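Local coordinates for protein GDP-L-fucose synthase (Campylobacter jejuni subsp. jejuni serotype O:2, PDB 7M13) that binds NADP(H) and makes GDP-D-glycero-L-gluco-heptose for the capsular polysaccharide, as a member of the fucose synthase subfamily, at residues Val94-Asn97 and Ser98-Asn102; Met293-Ile297 and Val298-Gly302; Asn121-Lys124 and Glu125-Phe129. One frame throughout, in Å; residues are numbered along the deposited sequence.

How the contacts relate
All three contacts are local, two at helix ends and one in a loop, and none touches another. Contact 1, at the end of helix 80-100, belongs to the Rossmann part; its Val94 side chain comes within about 8 Å of the bound NADP. Contact 3 lies in the loop between strand 105-111 and helix 138-158, with the Leu123 side chain about 11 Å from the same cofactor and about 9 Å from that of Ser111, which is predicted to matter for catalysis. Contact 2 closes helix 287-298 on the opposite side of the chain's centre from contact 1, their centres 47 Å apart; the Val294 side chain is about 7 Å from that of Lys191, which is predicted to bind substrate.

Contact 1: Val94-Asn97 and Ser98-Asn102; sequences VIHN and SFLNN
Val94 O takes two bonds from Ser98, one from each face of its carbonyl plane: the backbone N-H, Ser98 N, at 2.9 Å and the hydroxyl Ser98 OG at 2.7 Å. The hydroxyl can fold back because OG lies beside its own backbone N (chi1 -69°), and its proton is spent on this carbonyl, 36° out of the plane. This polar group is thereby satisfied within the helix, on a side where Val94 and Ser98 pack on Val64 of strand 63-66. One turn on, Asn97 O is gripped by Asn101. The amide Asn101 ND2 gives a straight bond of 2.9 Å to Asn97 O, the acceptor lying in the amide plane, while the backbone N-H of Asn101 adds a weak one. A water joins the two side chains, donating to Asn97 OD1 and accepting from Asn101 ND2. Asn101 OD1 is held by Lys60 and Asn97 ND2 by Asn93 O, which fixes both amides in rotation. On another side of the helix Leu100 CD1 approaches His96 NE2 to 3.4 Å, oblique to the imidazole. The Phe99 and His96 rings also meet obliquely, planes at 47°; Tyr154 bonds His96 ND1, and Tyr85 of the second subunit stacks on the imidazole. The helix ends at Leu100; Asn102, with positive phi, is the C-prime residue of the cap: Asn102 N bonds Phe99 O and Val103 N bonds Ser98 O. This is a Schellman motif, here closing the helix of the beta-alpha-beta unit 63-66, 80-100, 105-111 of the Rossmann fold.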
ATOM      1  N   VAL B  94     -13.803   1.919   5.084  1.00 11.12           N
ATOM      2  CA  VAL B  94     -14.184   2.348   6.457  1.00 10.23           C
ATOM      3  C   VAL B  94     -13.451   3.644   6.802  1.00 10.76           C
ATOM      4  O   VAL B  94     -14.069   4.572   7.316  1.00 11.16           O
ATOM      5  CB  VAL B  94     -13.899   1.218   7.455  1.00 10.08           C
ATOM      6  CG1 VAL B  94     -14.034   1.677   8.888  1.00 10.97           C
ATOM      7  CG2 VAL B  94     -14.807   0.037   7.151  1.00 11.29           C
ATOM      8  N   ILE B  95     -12.171   3.766   6.465  1.00 10.33           N
ATOM      9  CA  ILE B  95     -11.403   4.959   6.870  1.00 10.76           C
ATOM     10  C   ILE B  95     -11.941   6.178   6.103  1.00 10.13           C
ATOM     11  O   ILE B  95     -12.211   7.228   6.701  1.00 10.45           O
ATOM     12  CB  ILE B  95      -9.898   4.759   6.680  1.00 10.07           C
ATOM     13  CG1 ILE B  95      -9.372   3.704   7.645  1.00 11.33           C
ATOM     14  CG2 ILE B  95      -9.184   6.087   6.856  1.00 11.23           C
ATOM     15  CD1 ILE B  95      -7.988   3.197   7.295  1.00 11.72           C
ATOM     16  N   HIS B  96     -12.103   6.074   4.782  1.00  9.79           N
ATOM     17  CA  HIS B  96     -12.542   7.242   3.996  1.00 10.60           C
ATOM     18  C   HIS B  96     -13.974   7.634   4.393  1.00  9.79           C
ATOM     19  O   HIS B  96     -14.230   8.842   4.511  1.00 11.60           O
ATOM     20  CB  HIS B  96     -12.433   6.975   2.491  1.00 11.09           C
ATOM     21  CG  HIS B  96     -12.818   8.157   1.697  1.00 11.59           C
ATOM     22  ND1 HIS B  96     -12.000   9.238   1.656  1.00 12.30           N
ATOM     23  CD2 HIS B  96     -13.907   8.443   0.945  1.00 12.33           C
ATOM     24  CE1 HIS B  96     -12.561  10.170   0.890  1.00 12.86           C
ATOM     25  NE2 HIS B  96     -13.719   9.708   0.438  1.00 12.52           N
ATOM     26  N   ASN B  97     -14.881   6.665   4.524  1.00 11.60           N
ATOM     27  CA  ASN B  97     -16.291   6.992   4.864  1.00 12.18           C
ATOM     28  C   ASN B  97     -16.405   7.463   6.311  1.00 12.52           C
ATOM     29  O   ASN B  97     -17.253   8.302   6.582  1.00 12.65           O
ATOM     30  CB  ASN B  97     -17.257   5.884   4.472  1.00 12.41           C
ATOM     31  CG  ASN B  97     -17.386   5.872   2.964  1.00 14.45           C
ATOM     32  OD1 ASN B  97     -18.015   6.785   2.402  1.00 15.11           O
ATOM     33  ND2 ASN B  97     -16.662   4.979   2.296  1.00 13.16           N
ATOM     34  N   SER B  98     -15.453   7.132   7.179  1.00 12.05           N
ATOM     35  CA  SER B  98     -15.392   7.708   8.546  1.00 11.18           C
ATOM     36  C   SER B  98     -15.060   9.192   8.421  1.00 11.39           C
ATOM     37  O   SER B  98     -15.734  10.010   9.029  1.00 13.14           O
ATOM     38  CB  SER B  98     -14.376   6.998   9.404  1.00  9.99           C
ATOM     39  OG  SER B  98     -14.779   5.689   9.721  1.00 11.11           O
ATOM     40  N   PHE B  99     -14.045   9.531   7.640  1.00 10.93           N
ATOM     41  CA  PHE B  99     -13.666  10.930   7.375  1.00 10.99           C
ATOM     42  C   PHE B  99     -14.872  11.671   6.776  1.00 12.02           C
ATOM     43  O   PHE B  99     -15.156  12.818   7.229  1.00 13.16           O
ATOM     44  CB  PHE B  99     -12.436  10.991   6.456  1.00 12.97           C
ATOM     45  CG  PHE B  99     -12.310  12.294   5.718  1.00 13.52           C
ATOM     46  CD1 PHE B  99     -11.940  13.453   6.371  1.00 14.24           C
ATOM     47  CD2 PHE B  99     -12.621  12.335   4.368  1.00 15.01           C
ATOM     48  CE1 PHE B  99     -11.855  14.653   5.687  1.00 15.81           C
ATOM     49  CE2 PHE B  99     -12.506  13.525   3.675  1.00 16.78           C
ATOM     50  CZ  PHE B  99     -12.137  14.670   4.335  1.00 16.09           C
ATOM     51  N   LEU B 100     -15.539  11.094   5.770  1.00 13.27           N
ATOM     52  CA  LEU B 100     -16.585  11.845   5.040  1.00 13.03           C
ATOM     53  C   LEU B 100     -17.748  12.154   5.985  1.00 14.82           C
ATOM     54  O   LEU B 100     -18.488  13.145   5.725  1.00 15.45           O
ATOM     55  CB  LEU B 100     -17.088  11.043   3.839  1.00 14.39           C
ATOM     56  CG  LEU B 100     -16.219  11.036   2.594  1.00 17.36           C
ATOM     57  CD1 LEU B 100     -16.879  10.195   1.509  1.00 19.17           C
ATOM     58  CD2 LEU B 100     -15.966  12.467   2.103  1.00 18.17           C
ATOM     59  N   ASN B 101     -17.954  11.328   7.000  1.00 12.92           N
ATOM     60  CA  ASN B 101     -19.142  11.398   7.896  1.00 13.02           C
ATOM     61  C   ASN B 101     -18.734  11.857   9.296  1.00 13.87           C
ATOM     62  O   ASN B 101     -19.533  11.704  10.231  1.00 14.41           O
ATOM     63  CB  ASN B 101     -19.897  10.080   7.877  1.00 14.02           C
ATOM     64  CG  ASN B 101     -20.574   9.843   6.543  1.00 15.61           C
ATOM     65  OD1 ASN B 101     -21.667  10.367   6.252  1.00 16.40           O
ATOM     66  ND2 ASN B 101     -19.883   9.151   5.658  1.00 15.12           N
ATOM     67  N   ASN B 102     -17.570  12.486   9.438  1.00 13.68           N
ATOM     68  CA  ASN B 102     -17.183  13.272  10.632  1.00 13.94           C
ATOM     69  C   ASN B 102     -17.101  12.381  11.865  1.00 13.10           C
ATOM     70  O   ASN B 102     -17.454  12.781  12.979  1.00 14.20           O
ATOM     71  CB  ASN B 102     -18.133  14.466  10.803  1.00 16.34           C
ATOM     72  CG  ASN B 102     -18.076  15.335   9.566  1.00 21.67           C
ATOM     73  OD1 ASN B 102     -17.031  15.917   9.283  1.00 27.59           O
ATOM     74  ND2 ASN B 102     -19.138  15.340   8.778  1.00 27.01           N
TER
HETATM   75  O   HOH W   1     -20.595   7.937   3.176  1.00 19.99           O

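Contact 2: Met293-Ile297 and Val298-Gly302; sequences MVKNI and VGFSG
Lys295 O receives two backbone N-H groups in a glycine C-cap of helix 287-298, with Gly299 as C-prime residue and a six-to-one bond from Phe300 N. Gly299 N binds Lys295 O at 2.8 Å, tilted from the carbonyl plane, and Phe300 N reaches the same Lys295 O at 3.2 Å within that plane. The positive phi of Gly299 (78°) turns the chain out of the helix and brings Phe300 N back to this carbonyl. One residue earlier, Val298 N makes an ordinary helical bond, 2.8 Å to Val294 O. Val294 and Val298 lie side by side on one face of the helix, Val294 CG1 meeting Val298 CG2 at 4.0 Å; helix 184-199 packs on this pair through Phe192 and Leu189, while helix 335-347 packs against Ile297. The Lys295 side chain then runs out along the departing loop. With CG anti to the backbone N (chi1 -179°) and every later torsion extended, it passes the Phe300 carbonyl, and its ammonium, Lys295 NZ, ends 2.9 Å from Gly302 O, nearly on the line of that C=O bond. The same residue thus binds the loop twice, by its carbonyl at Gly299 and Phe300 and by its ammonium at Gly302, just before strand 303-307. Further out, Lys196 bonds Val298 O. Phe300, in the loop, packs on Ala195 of helix 184-199; Lys295 CG comes to its ring edge, and across one face lies the loop backbone, with Gly302 N 3.4 Å above the plane, over the centre of the Phe300 ring.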
ATOM      1  N   MET B 293       2.868 -24.677  29.728  1.00 25.44           N
ATOM      2  CA  MET B 293       1.824 -23.907  30.431  1.00 27.62           C
ATOM      3  C   MET B 293       0.485 -24.549  30.095  1.00 27.25           C
ATOM      4  O   MET B 293      -0.353 -24.711  30.988  1.00 25.69           O
ATOM      5  CB  MET B 293       1.750 -22.453  29.965  1.00 28.40           C
ATOM      6  CG  MET B 293       2.712 -21.537  30.610  1.00 33.33           C
ATOM      7  SD  MET B 293       2.362 -19.855  29.974  1.00 37.51           S
ATOM      8  CE  MET B 293       3.843 -19.045  30.568  1.00 38.77           C
ATOM      9  N   VAL B 294       0.258 -24.794  28.812  1.00 26.53           N
ATOM     10  CA  VAL B 294      -1.071 -25.283  28.363  1.00 26.18           C
ATOM     11  C   VAL B 294      -1.293 -26.668  28.973  1.00 27.42           C
ATOM     12  O   VAL B 294      -2.392 -26.892  29.512  1.00 28.04           O
ATOM     13  CB  VAL B 294      -1.187 -25.310  26.834  1.00 25.81           C
ATOM     14  CG1 VAL B 294      -2.449 -26.043  26.416  1.00 26.22           C
ATOM     15  CG2 VAL B 294      -1.157 -23.895  26.267  1.00 26.22           C
ATOM     16  N   LYS B 295      -0.271 -27.522  28.914  1.00 28.72           N
ATOM     17  CA  LYS B 295      -0.309 -28.918  29.444  1.00 28.63           C
ATOM     18  C   LYS B 295      -0.747 -28.900  30.912  1.00 30.21           C
ATOM     19  O   LYS B 295      -1.647 -29.695  31.295  1.00 29.00           O
ATOM     20  CB  LYS B 295       1.056 -29.597  29.294  1.00 30.96           C
ATOM     21  CG  LYS B 295       1.083 -31.041  29.786  1.00 32.51           C
ATOM     22  CD  LYS B 295       2.457 -31.673  29.882  1.00 37.65           C
ATOM     23  CE  LYS B 295       2.432 -32.951  30.699  1.00 36.09           C
ATOM     24  NZ  LYS B 295       3.752 -33.634  30.698  1.00 37.25           N
ATOM     25  N   ASN B 296      -0.160 -28.004  31.704  1.00 29.68           N
ATOM     26  CA  ASN B 296      -0.381 -27.935  33.171  1.00 31.63           C
ATOM     27  C   ASN B 296      -1.789 -27.406  33.447  1.00 31.30           C
ATOM     28  O   ASN B 296      -2.432 -27.898  34.397  1.00 33.19           O
ATOM     29  CB  ASN B 296       0.759 -27.164  33.839  1.00 37.88           C
ATOM     30  CG  ASN B 296       2.077 -27.903  33.695  1.00 46.00           C
ATOM     31  OD1 ASN B 296       3.150 -27.299  33.720  1.00 56.67           O
ATOM     32  ND2 ASN B 296       2.011 -29.217  33.517  1.00 52.99           N
ATOM     33  N   ILE B 297      -2.276 -26.457  32.637  1.00 29.78           N
ATOM     34  CA  ILE B 297      -3.632 -25.863  32.815  1.00 28.89           C
ATOM     35  C   ILE B 297      -4.693 -26.893  32.411  1.00 29.47           C
ATOM     36  O   ILE B 297      -5.710 -27.001  33.121  1.00 29.44           O
ATOM     37  CB  ILE B 297      -3.762 -24.535  32.041  1.00 26.92           C
ATOM     38  CG1 ILE B 297      -2.826 -23.492  32.651  1.00 29.30           C
ATOM     39  CG2 ILE B 297      -5.210 -24.057  32.010  1.00 32.74           C
ATOM     40  CD1 ILE B 297      -2.678 -22.216  31.844  1.00 28.95           C
ATOM     41  N   VAL B 298      -4.445 -27.636  31.334  1.00 28.82           N
ATOM     42  CA  VAL B 298      -5.395 -28.664  30.815  1.00 28.50           C
ATOM     43  C   VAL B 298      -5.376 -29.879  31.749  1.00 31.81           C
ATOM     44  O   VAL B 298      -6.419 -30.539  31.884  1.00 35.23           O
ATOM     45  CB  VAL B 298      -5.059 -29.031  29.361  1.00 30.42           C
ATOM     46  CG1 VAL B 298      -5.752 -30.315  28.917  1.00 32.03           C
ATOM     47  CG2 VAL B 298      -5.403 -27.877  28.427  1.00 29.51           C
ATOM     48  N   GLY B 299      -4.235 -30.152  32.376  1.00 33.35           N
ATOM     49  CA  GLY B 299      -4.052 -31.331  33.245  1.00 32.27           C
ATOM     50  C   GLY B 299      -3.830 -32.594  32.430  1.00 34.51           C
ATOM     51  O   GLY B 299      -4.198 -33.662  32.903  1.00 35.84           O
ATOM     52  N   PHE B 300      -3.228 -32.494  31.243  1.00 31.39           N
ATOM     53  CA  PHE B 300      -2.833 -33.666  30.424  1.00 29.00           C
ATOM     54  C   PHE B 300      -1.649 -34.366  31.100  1.00 32.87           C
ATOM     55  O   PHE B 300      -0.696 -33.668  31.517  1.00 33.95           O
ATOM     56  CB  PHE B 300      -2.500 -33.237  28.997  1.00 30.32           C
ATOM     57  CG  PHE B 300      -1.998 -34.330  28.096  1.00 27.53           C
ATOM     58  CD1 PHE B 300      -2.771 -35.447  27.825  1.00 28.38           C
ATOM     59  CD2 PHE B 300      -0.752 -34.236  27.502  1.00 28.65           C
ATOM     60  CE1 PHE B 300      -2.311 -36.430  26.965  1.00 26.06           C
ATOM     61  CE2 PHE B 300      -0.295 -35.218  26.637  1.00 32.01           C
ATOM     62  CZ  PHE B 300      -1.072 -36.325  26.381  1.00 30.63           C
ATOM     63  N   SER B 301      -1.731 -35.697  31.248  1.00 30.31           N
ATOM     64  CA  SER B 301      -0.740 -36.529  31.987  1.00 33.10           C
ATOM     65  C   SER B 301       0.284 -37.122  31.017  1.00 32.05           C
ATOM     66  O   SER B 301       1.315 -37.630  31.489  1.00 32.41           O
ATOM     67  CB  SER B 301      -1.425 -37.620  32.783  1.00 35.26           C
ATOM     68  OG  SER B 301      -1.966 -38.600  31.913  1.00 40.08           O
ATOM     69  N   GLY B 302       0.024 -37.033  29.713  1.00 29.45           N
ATOM     70  CA  GLY B 302       0.911 -37.530  28.648  1.00 30.51           C
ATOM     71  C   GLY B 302       2.123 -36.637  28.431  1.00 33.10           C
ATOM     72  O   GLY B 302       2.366 -35.731  29.240  1.00 31.15           O
TER

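Contact 3: Asn121-Lys124 and Glu125-Phe129; sequences NPLK and EEYLF
The Tyr127 ring lies flat against Lys124, whose CB sits 3.8 Å from the ring centroid and 9° off its normal, a CH-pi contact over the middle of one face. Lys124 N lies over the same face, 3.4 Å from Tyr127 CD2, and the aliphatic chain continues across the phenol end, where Lys124 CD is 3.7 Å from Tyr127 OH. Obliquely beside the ring come Leu123 CA and Pro122 O. A water donates to Pro122 O and is also hydrogen-bonded, at 2.7 Å, to Tyr127 OH, so that the phenol end is linked to Pro122 through water. At the other end Tyr127 N gives a straight bond of 3.0 Å to Lys124 O, though from well above the carbonyl plane. The Lys124 chain bends at chi3 (66°) and brings CE to 3.5 Å from Glu126 OE2; the ammonium stays beyond salt-bridge distance of this carboxylate. The Glu125 carboxylate has its partner outside the turn, OE2 being bonded to Asn278 N, while the buried backbone N of Glu125 has no partner. Leu123 pairs by backbone bonds with Leu318 and Asp320, and a cis peptide precedes Pro122. Residues 125-127 form a short 3-10 turn, entered by the Tyr127 N to Lys124 O bond, within the long loop from strand 105-111 to helix 138-158 of the epimerase/dehydratase domain.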
ATOM      1  N   ASN B 121      14.483  -7.835  16.907  1.00 15.86           N
ATOM      2  CA  ASN B 121      13.583  -7.848  18.079  1.00 14.62           C
ATOM      3  C   ASN B 121      14.275  -7.156  19.239  1.00 15.52           C
ATOM      4  O   ASN B 121      15.495  -7.304  19.426  1.00 18.57           O
ATOM      5  CB  ASN B 121      13.227  -9.269  18.482  1.00 16.16           C
ATOM      6  CG  ASN B 121      12.365  -9.971  17.469  1.00 20.27           C
ATOM      7  OD1 ASN B 121      11.313  -9.463  17.102  1.00 19.12           O
ATOM      8  ND2 ASN B 121      12.790 -11.155  17.053  1.00 26.58           N
ATOM      9  N   PRO B 122      13.526  -6.439  20.092  1.00 14.01           N
ATOM     10  CA  PRO B 122      12.093  -6.222  19.911  1.00 13.54           C
ATOM     11  C   PRO B 122      11.846  -5.171  18.827  1.00 12.98           C
ATOM     12  O   PRO B 122      12.612  -4.237  18.661  1.00 13.29           O
ATOM     13  CB  PRO B 122      11.638  -5.773  21.294  1.00 13.64           C
ATOM     14  CG  PRO B 122      12.854  -5.021  21.828  1.00 15.29           C
ATOM     15  CD  PRO B 122      14.032  -5.820  21.329  1.00 14.67           C
ATOM     16  N   LEU B 123      10.724  -5.323  18.114  1.00 12.02           N
ATOM     17  CA  LEU B 123      10.420  -4.479  16.937  1.00 12.87           C
ATOM     18  C   LEU B 123       9.943  -3.103  17.363  1.00 11.78           C
ATOM     19  O   LEU B 123       8.928  -2.997  18.096  1.00 11.75           O
ATOM     20  CB  LEU B 123       9.325  -5.165  16.119  1.00 13.21           C
ATOM     21  CG  LEU B 123       9.694  -6.523  15.561  1.00 13.64           C
ATOM     22  CD1 LEU B 123       8.441  -7.287  15.163  1.00 14.67           C
ATOM     23  CD2 LEU B 123      10.648  -6.349  14.383  1.00 14.90           C
ATOM     24  N   LYS B 124      10.641  -2.056  16.939  1.00 11.33           N
ATOM     25  CA  LYS B 124      10.244  -0.659  17.137  1.00 11.76           C
ATOM     26  C   LYS B 124       9.325  -0.250  15.995  1.00 11.09           C
ATOM     27  O   LYS B 124       9.497  -0.719  14.870  1.00 11.81           O
ATOM     28  CB  LYS B 124      11.499   0.195  17.175  1.00 13.21           C
ATOM     29  CG  LYS B 124      12.432  -0.077  18.346  1.00 14.68           C
ATOM     30  CD  LYS B 124      13.565   0.944  18.421  1.00 15.89           C
ATOM     31  CE  LYS B 124      13.143   2.357  18.732  1.00 17.79           C
ATOM     32  NZ  LYS B 124      14.300   3.286  18.776  1.00 18.41           N
ATOM     33  N   GLU B 125       8.506   0.744  16.261  1.00 11.72           N
ATOM     34  CA  GLU B 125       7.574   1.283  15.231  1.00 11.95           C
ATOM     35  C   GLU B 125       8.396   1.742  14.023  1.00 12.85           C
ATOM     36  O   GLU B 125       7.911   1.632  12.878  1.00 12.15           O
ATOM     37  CB  GLU B 125       6.725   2.351  15.886  1.00 12.01           C
ATOM     38  CG  GLU B 125       5.688   1.789  16.838  1.00 11.57           C
ATOM     39  CD  GLU B 125       6.092   1.647  18.305  1.00 12.44           C
ATOM     40  OE1 GLU B 125       7.324   1.817  18.618  1.00 13.99           O
ATOM     41  OE2 GLU B 125       5.199   1.399  19.167  1.00 12.29           O
ATOM     42  N   GLU B 126       9.571   2.306  14.257  1.00 12.27           N
ATOM     43  CA  GLU B 126      10.421   2.912  13.228  1.00 13.83           C
ATOM     44  C   GLU B 126      11.015   1.860  12.314  1.00 11.52           C
ATOM     45  O   GLU B 126      11.662   2.278  11.340  1.00 14.47           O
ATOM     46  CB  GLU B 126      11.559   3.713  13.868  1.00 16.88           C
ATOM     47  CG  GLU B 126      11.100   4.946  14.614  1.00 23.99           C
ATOM     48  CD  GLU B 126      10.760   4.744  16.089  1.00 29.75           C
ATOM     49  OE1 GLU B 126      10.626   5.793  16.774  1.00 42.16           O
ATOM     50  OE2 GLU B 126      10.617   3.567  16.565  1.00 19.02           O
ATOM     51  N   TYR B 127      10.846   0.554  12.557  1.00 12.17           N
ATOM     52  CA  TYR B 127      11.407  -0.494  11.677  1.00 11.63           C
ATOM     53  C   TYR B 127      10.521  -0.698  10.443  1.00 11.45           C
ATOM     54  O   TYR B 127      10.916  -1.456   9.563  1.00 12.23           O
ATOM     55  CB  TYR B 127      11.612  -1.796  12.460  1.00 10.43           C
ATOM     56  CG  TYR B 127      12.650  -1.715  13.566  1.00 11.13           C
ATOM     57  CD1 TYR B 127      13.459  -0.609  13.732  1.00 11.65           C
ATOM     58  CD2 TYR B 127      12.779  -2.769  14.452  1.00 11.17           C
ATOM     59  CE1 TYR B 127      14.445  -0.579  14.725  1.00 11.50           C
ATOM     60  CE2 TYR B 127      13.728  -2.745  15.456  1.00 12.49           C
ATOM     61  CZ  TYR B 127      14.541  -1.650  15.605  1.00 12.44           C
ATOM     62  OH  TYR B 127      15.469  -1.611  16.633  1.00 13.11           O
ATOM     63  N   LEU B 128       9.348  -0.067  10.373  1.00 11.68           N
ATOM     64  CA  LEU B 128       8.566  -0.044   9.124  1.00 12.29           C
ATOM     65  C   LEU B 128       9.479   0.322   7.946  1.00 12.06           C
ATOM     66  O   LEU B 128      10.196   1.348   8.033  1.00 13.81           O
ATOM     67  CB  LEU B 128       7.404   0.929   9.321  1.00 13.79           C
ATOM     68  CG  LEU B 128       6.553   1.163   8.080  1.00 19.37           C
ATOM     69  CD1 LEU B 128       6.038  -0.134   7.530  1.00 20.12           C
ATOM     70  CD2 LEU B 128       5.420   2.134   8.391  1.00 18.95           C
ATOM     71  N   PHE B 129       9.377  -0.419   6.829  1.00 11.86           N
ATOM     72  CA  PHE B 129      10.103  -0.204   5.552  1.00 13.38           C
ATOM     73  C   PHE B 129      11.610  -0.450   5.659  1.00 14.44           C
ATOM     74  O   PHE B 129      12.340  -0.251   4.632  1.00 17.06           O
ATOM     75  CB  PHE B 129       9.812   1.186   4.980  1.00 15.08           C
ATOM     76  CG  PHE B 129       8.479   1.353   4.296  1.00 15.90           C
ATOM     77  CD1 PHE B 129       7.936   0.381   3.469  1.00 19.92           C
ATOM     78  CD2 PHE B 129       7.773   2.519   4.460  1.00 22.25           C
ATOM     79  CE1 PHE B 129       6.719   0.600   2.830  1.00 19.22           C
ATOM     80  CE2 PHE B 129       6.552   2.720   3.844  1.00 22.22           C
ATOM     81  CZ  PHE B 129       6.053   1.789   2.998  1.00 17.91           C
TER
HETATM   82  O   HOH W   2      15.107  -3.129  18.859  1.00 13.66           O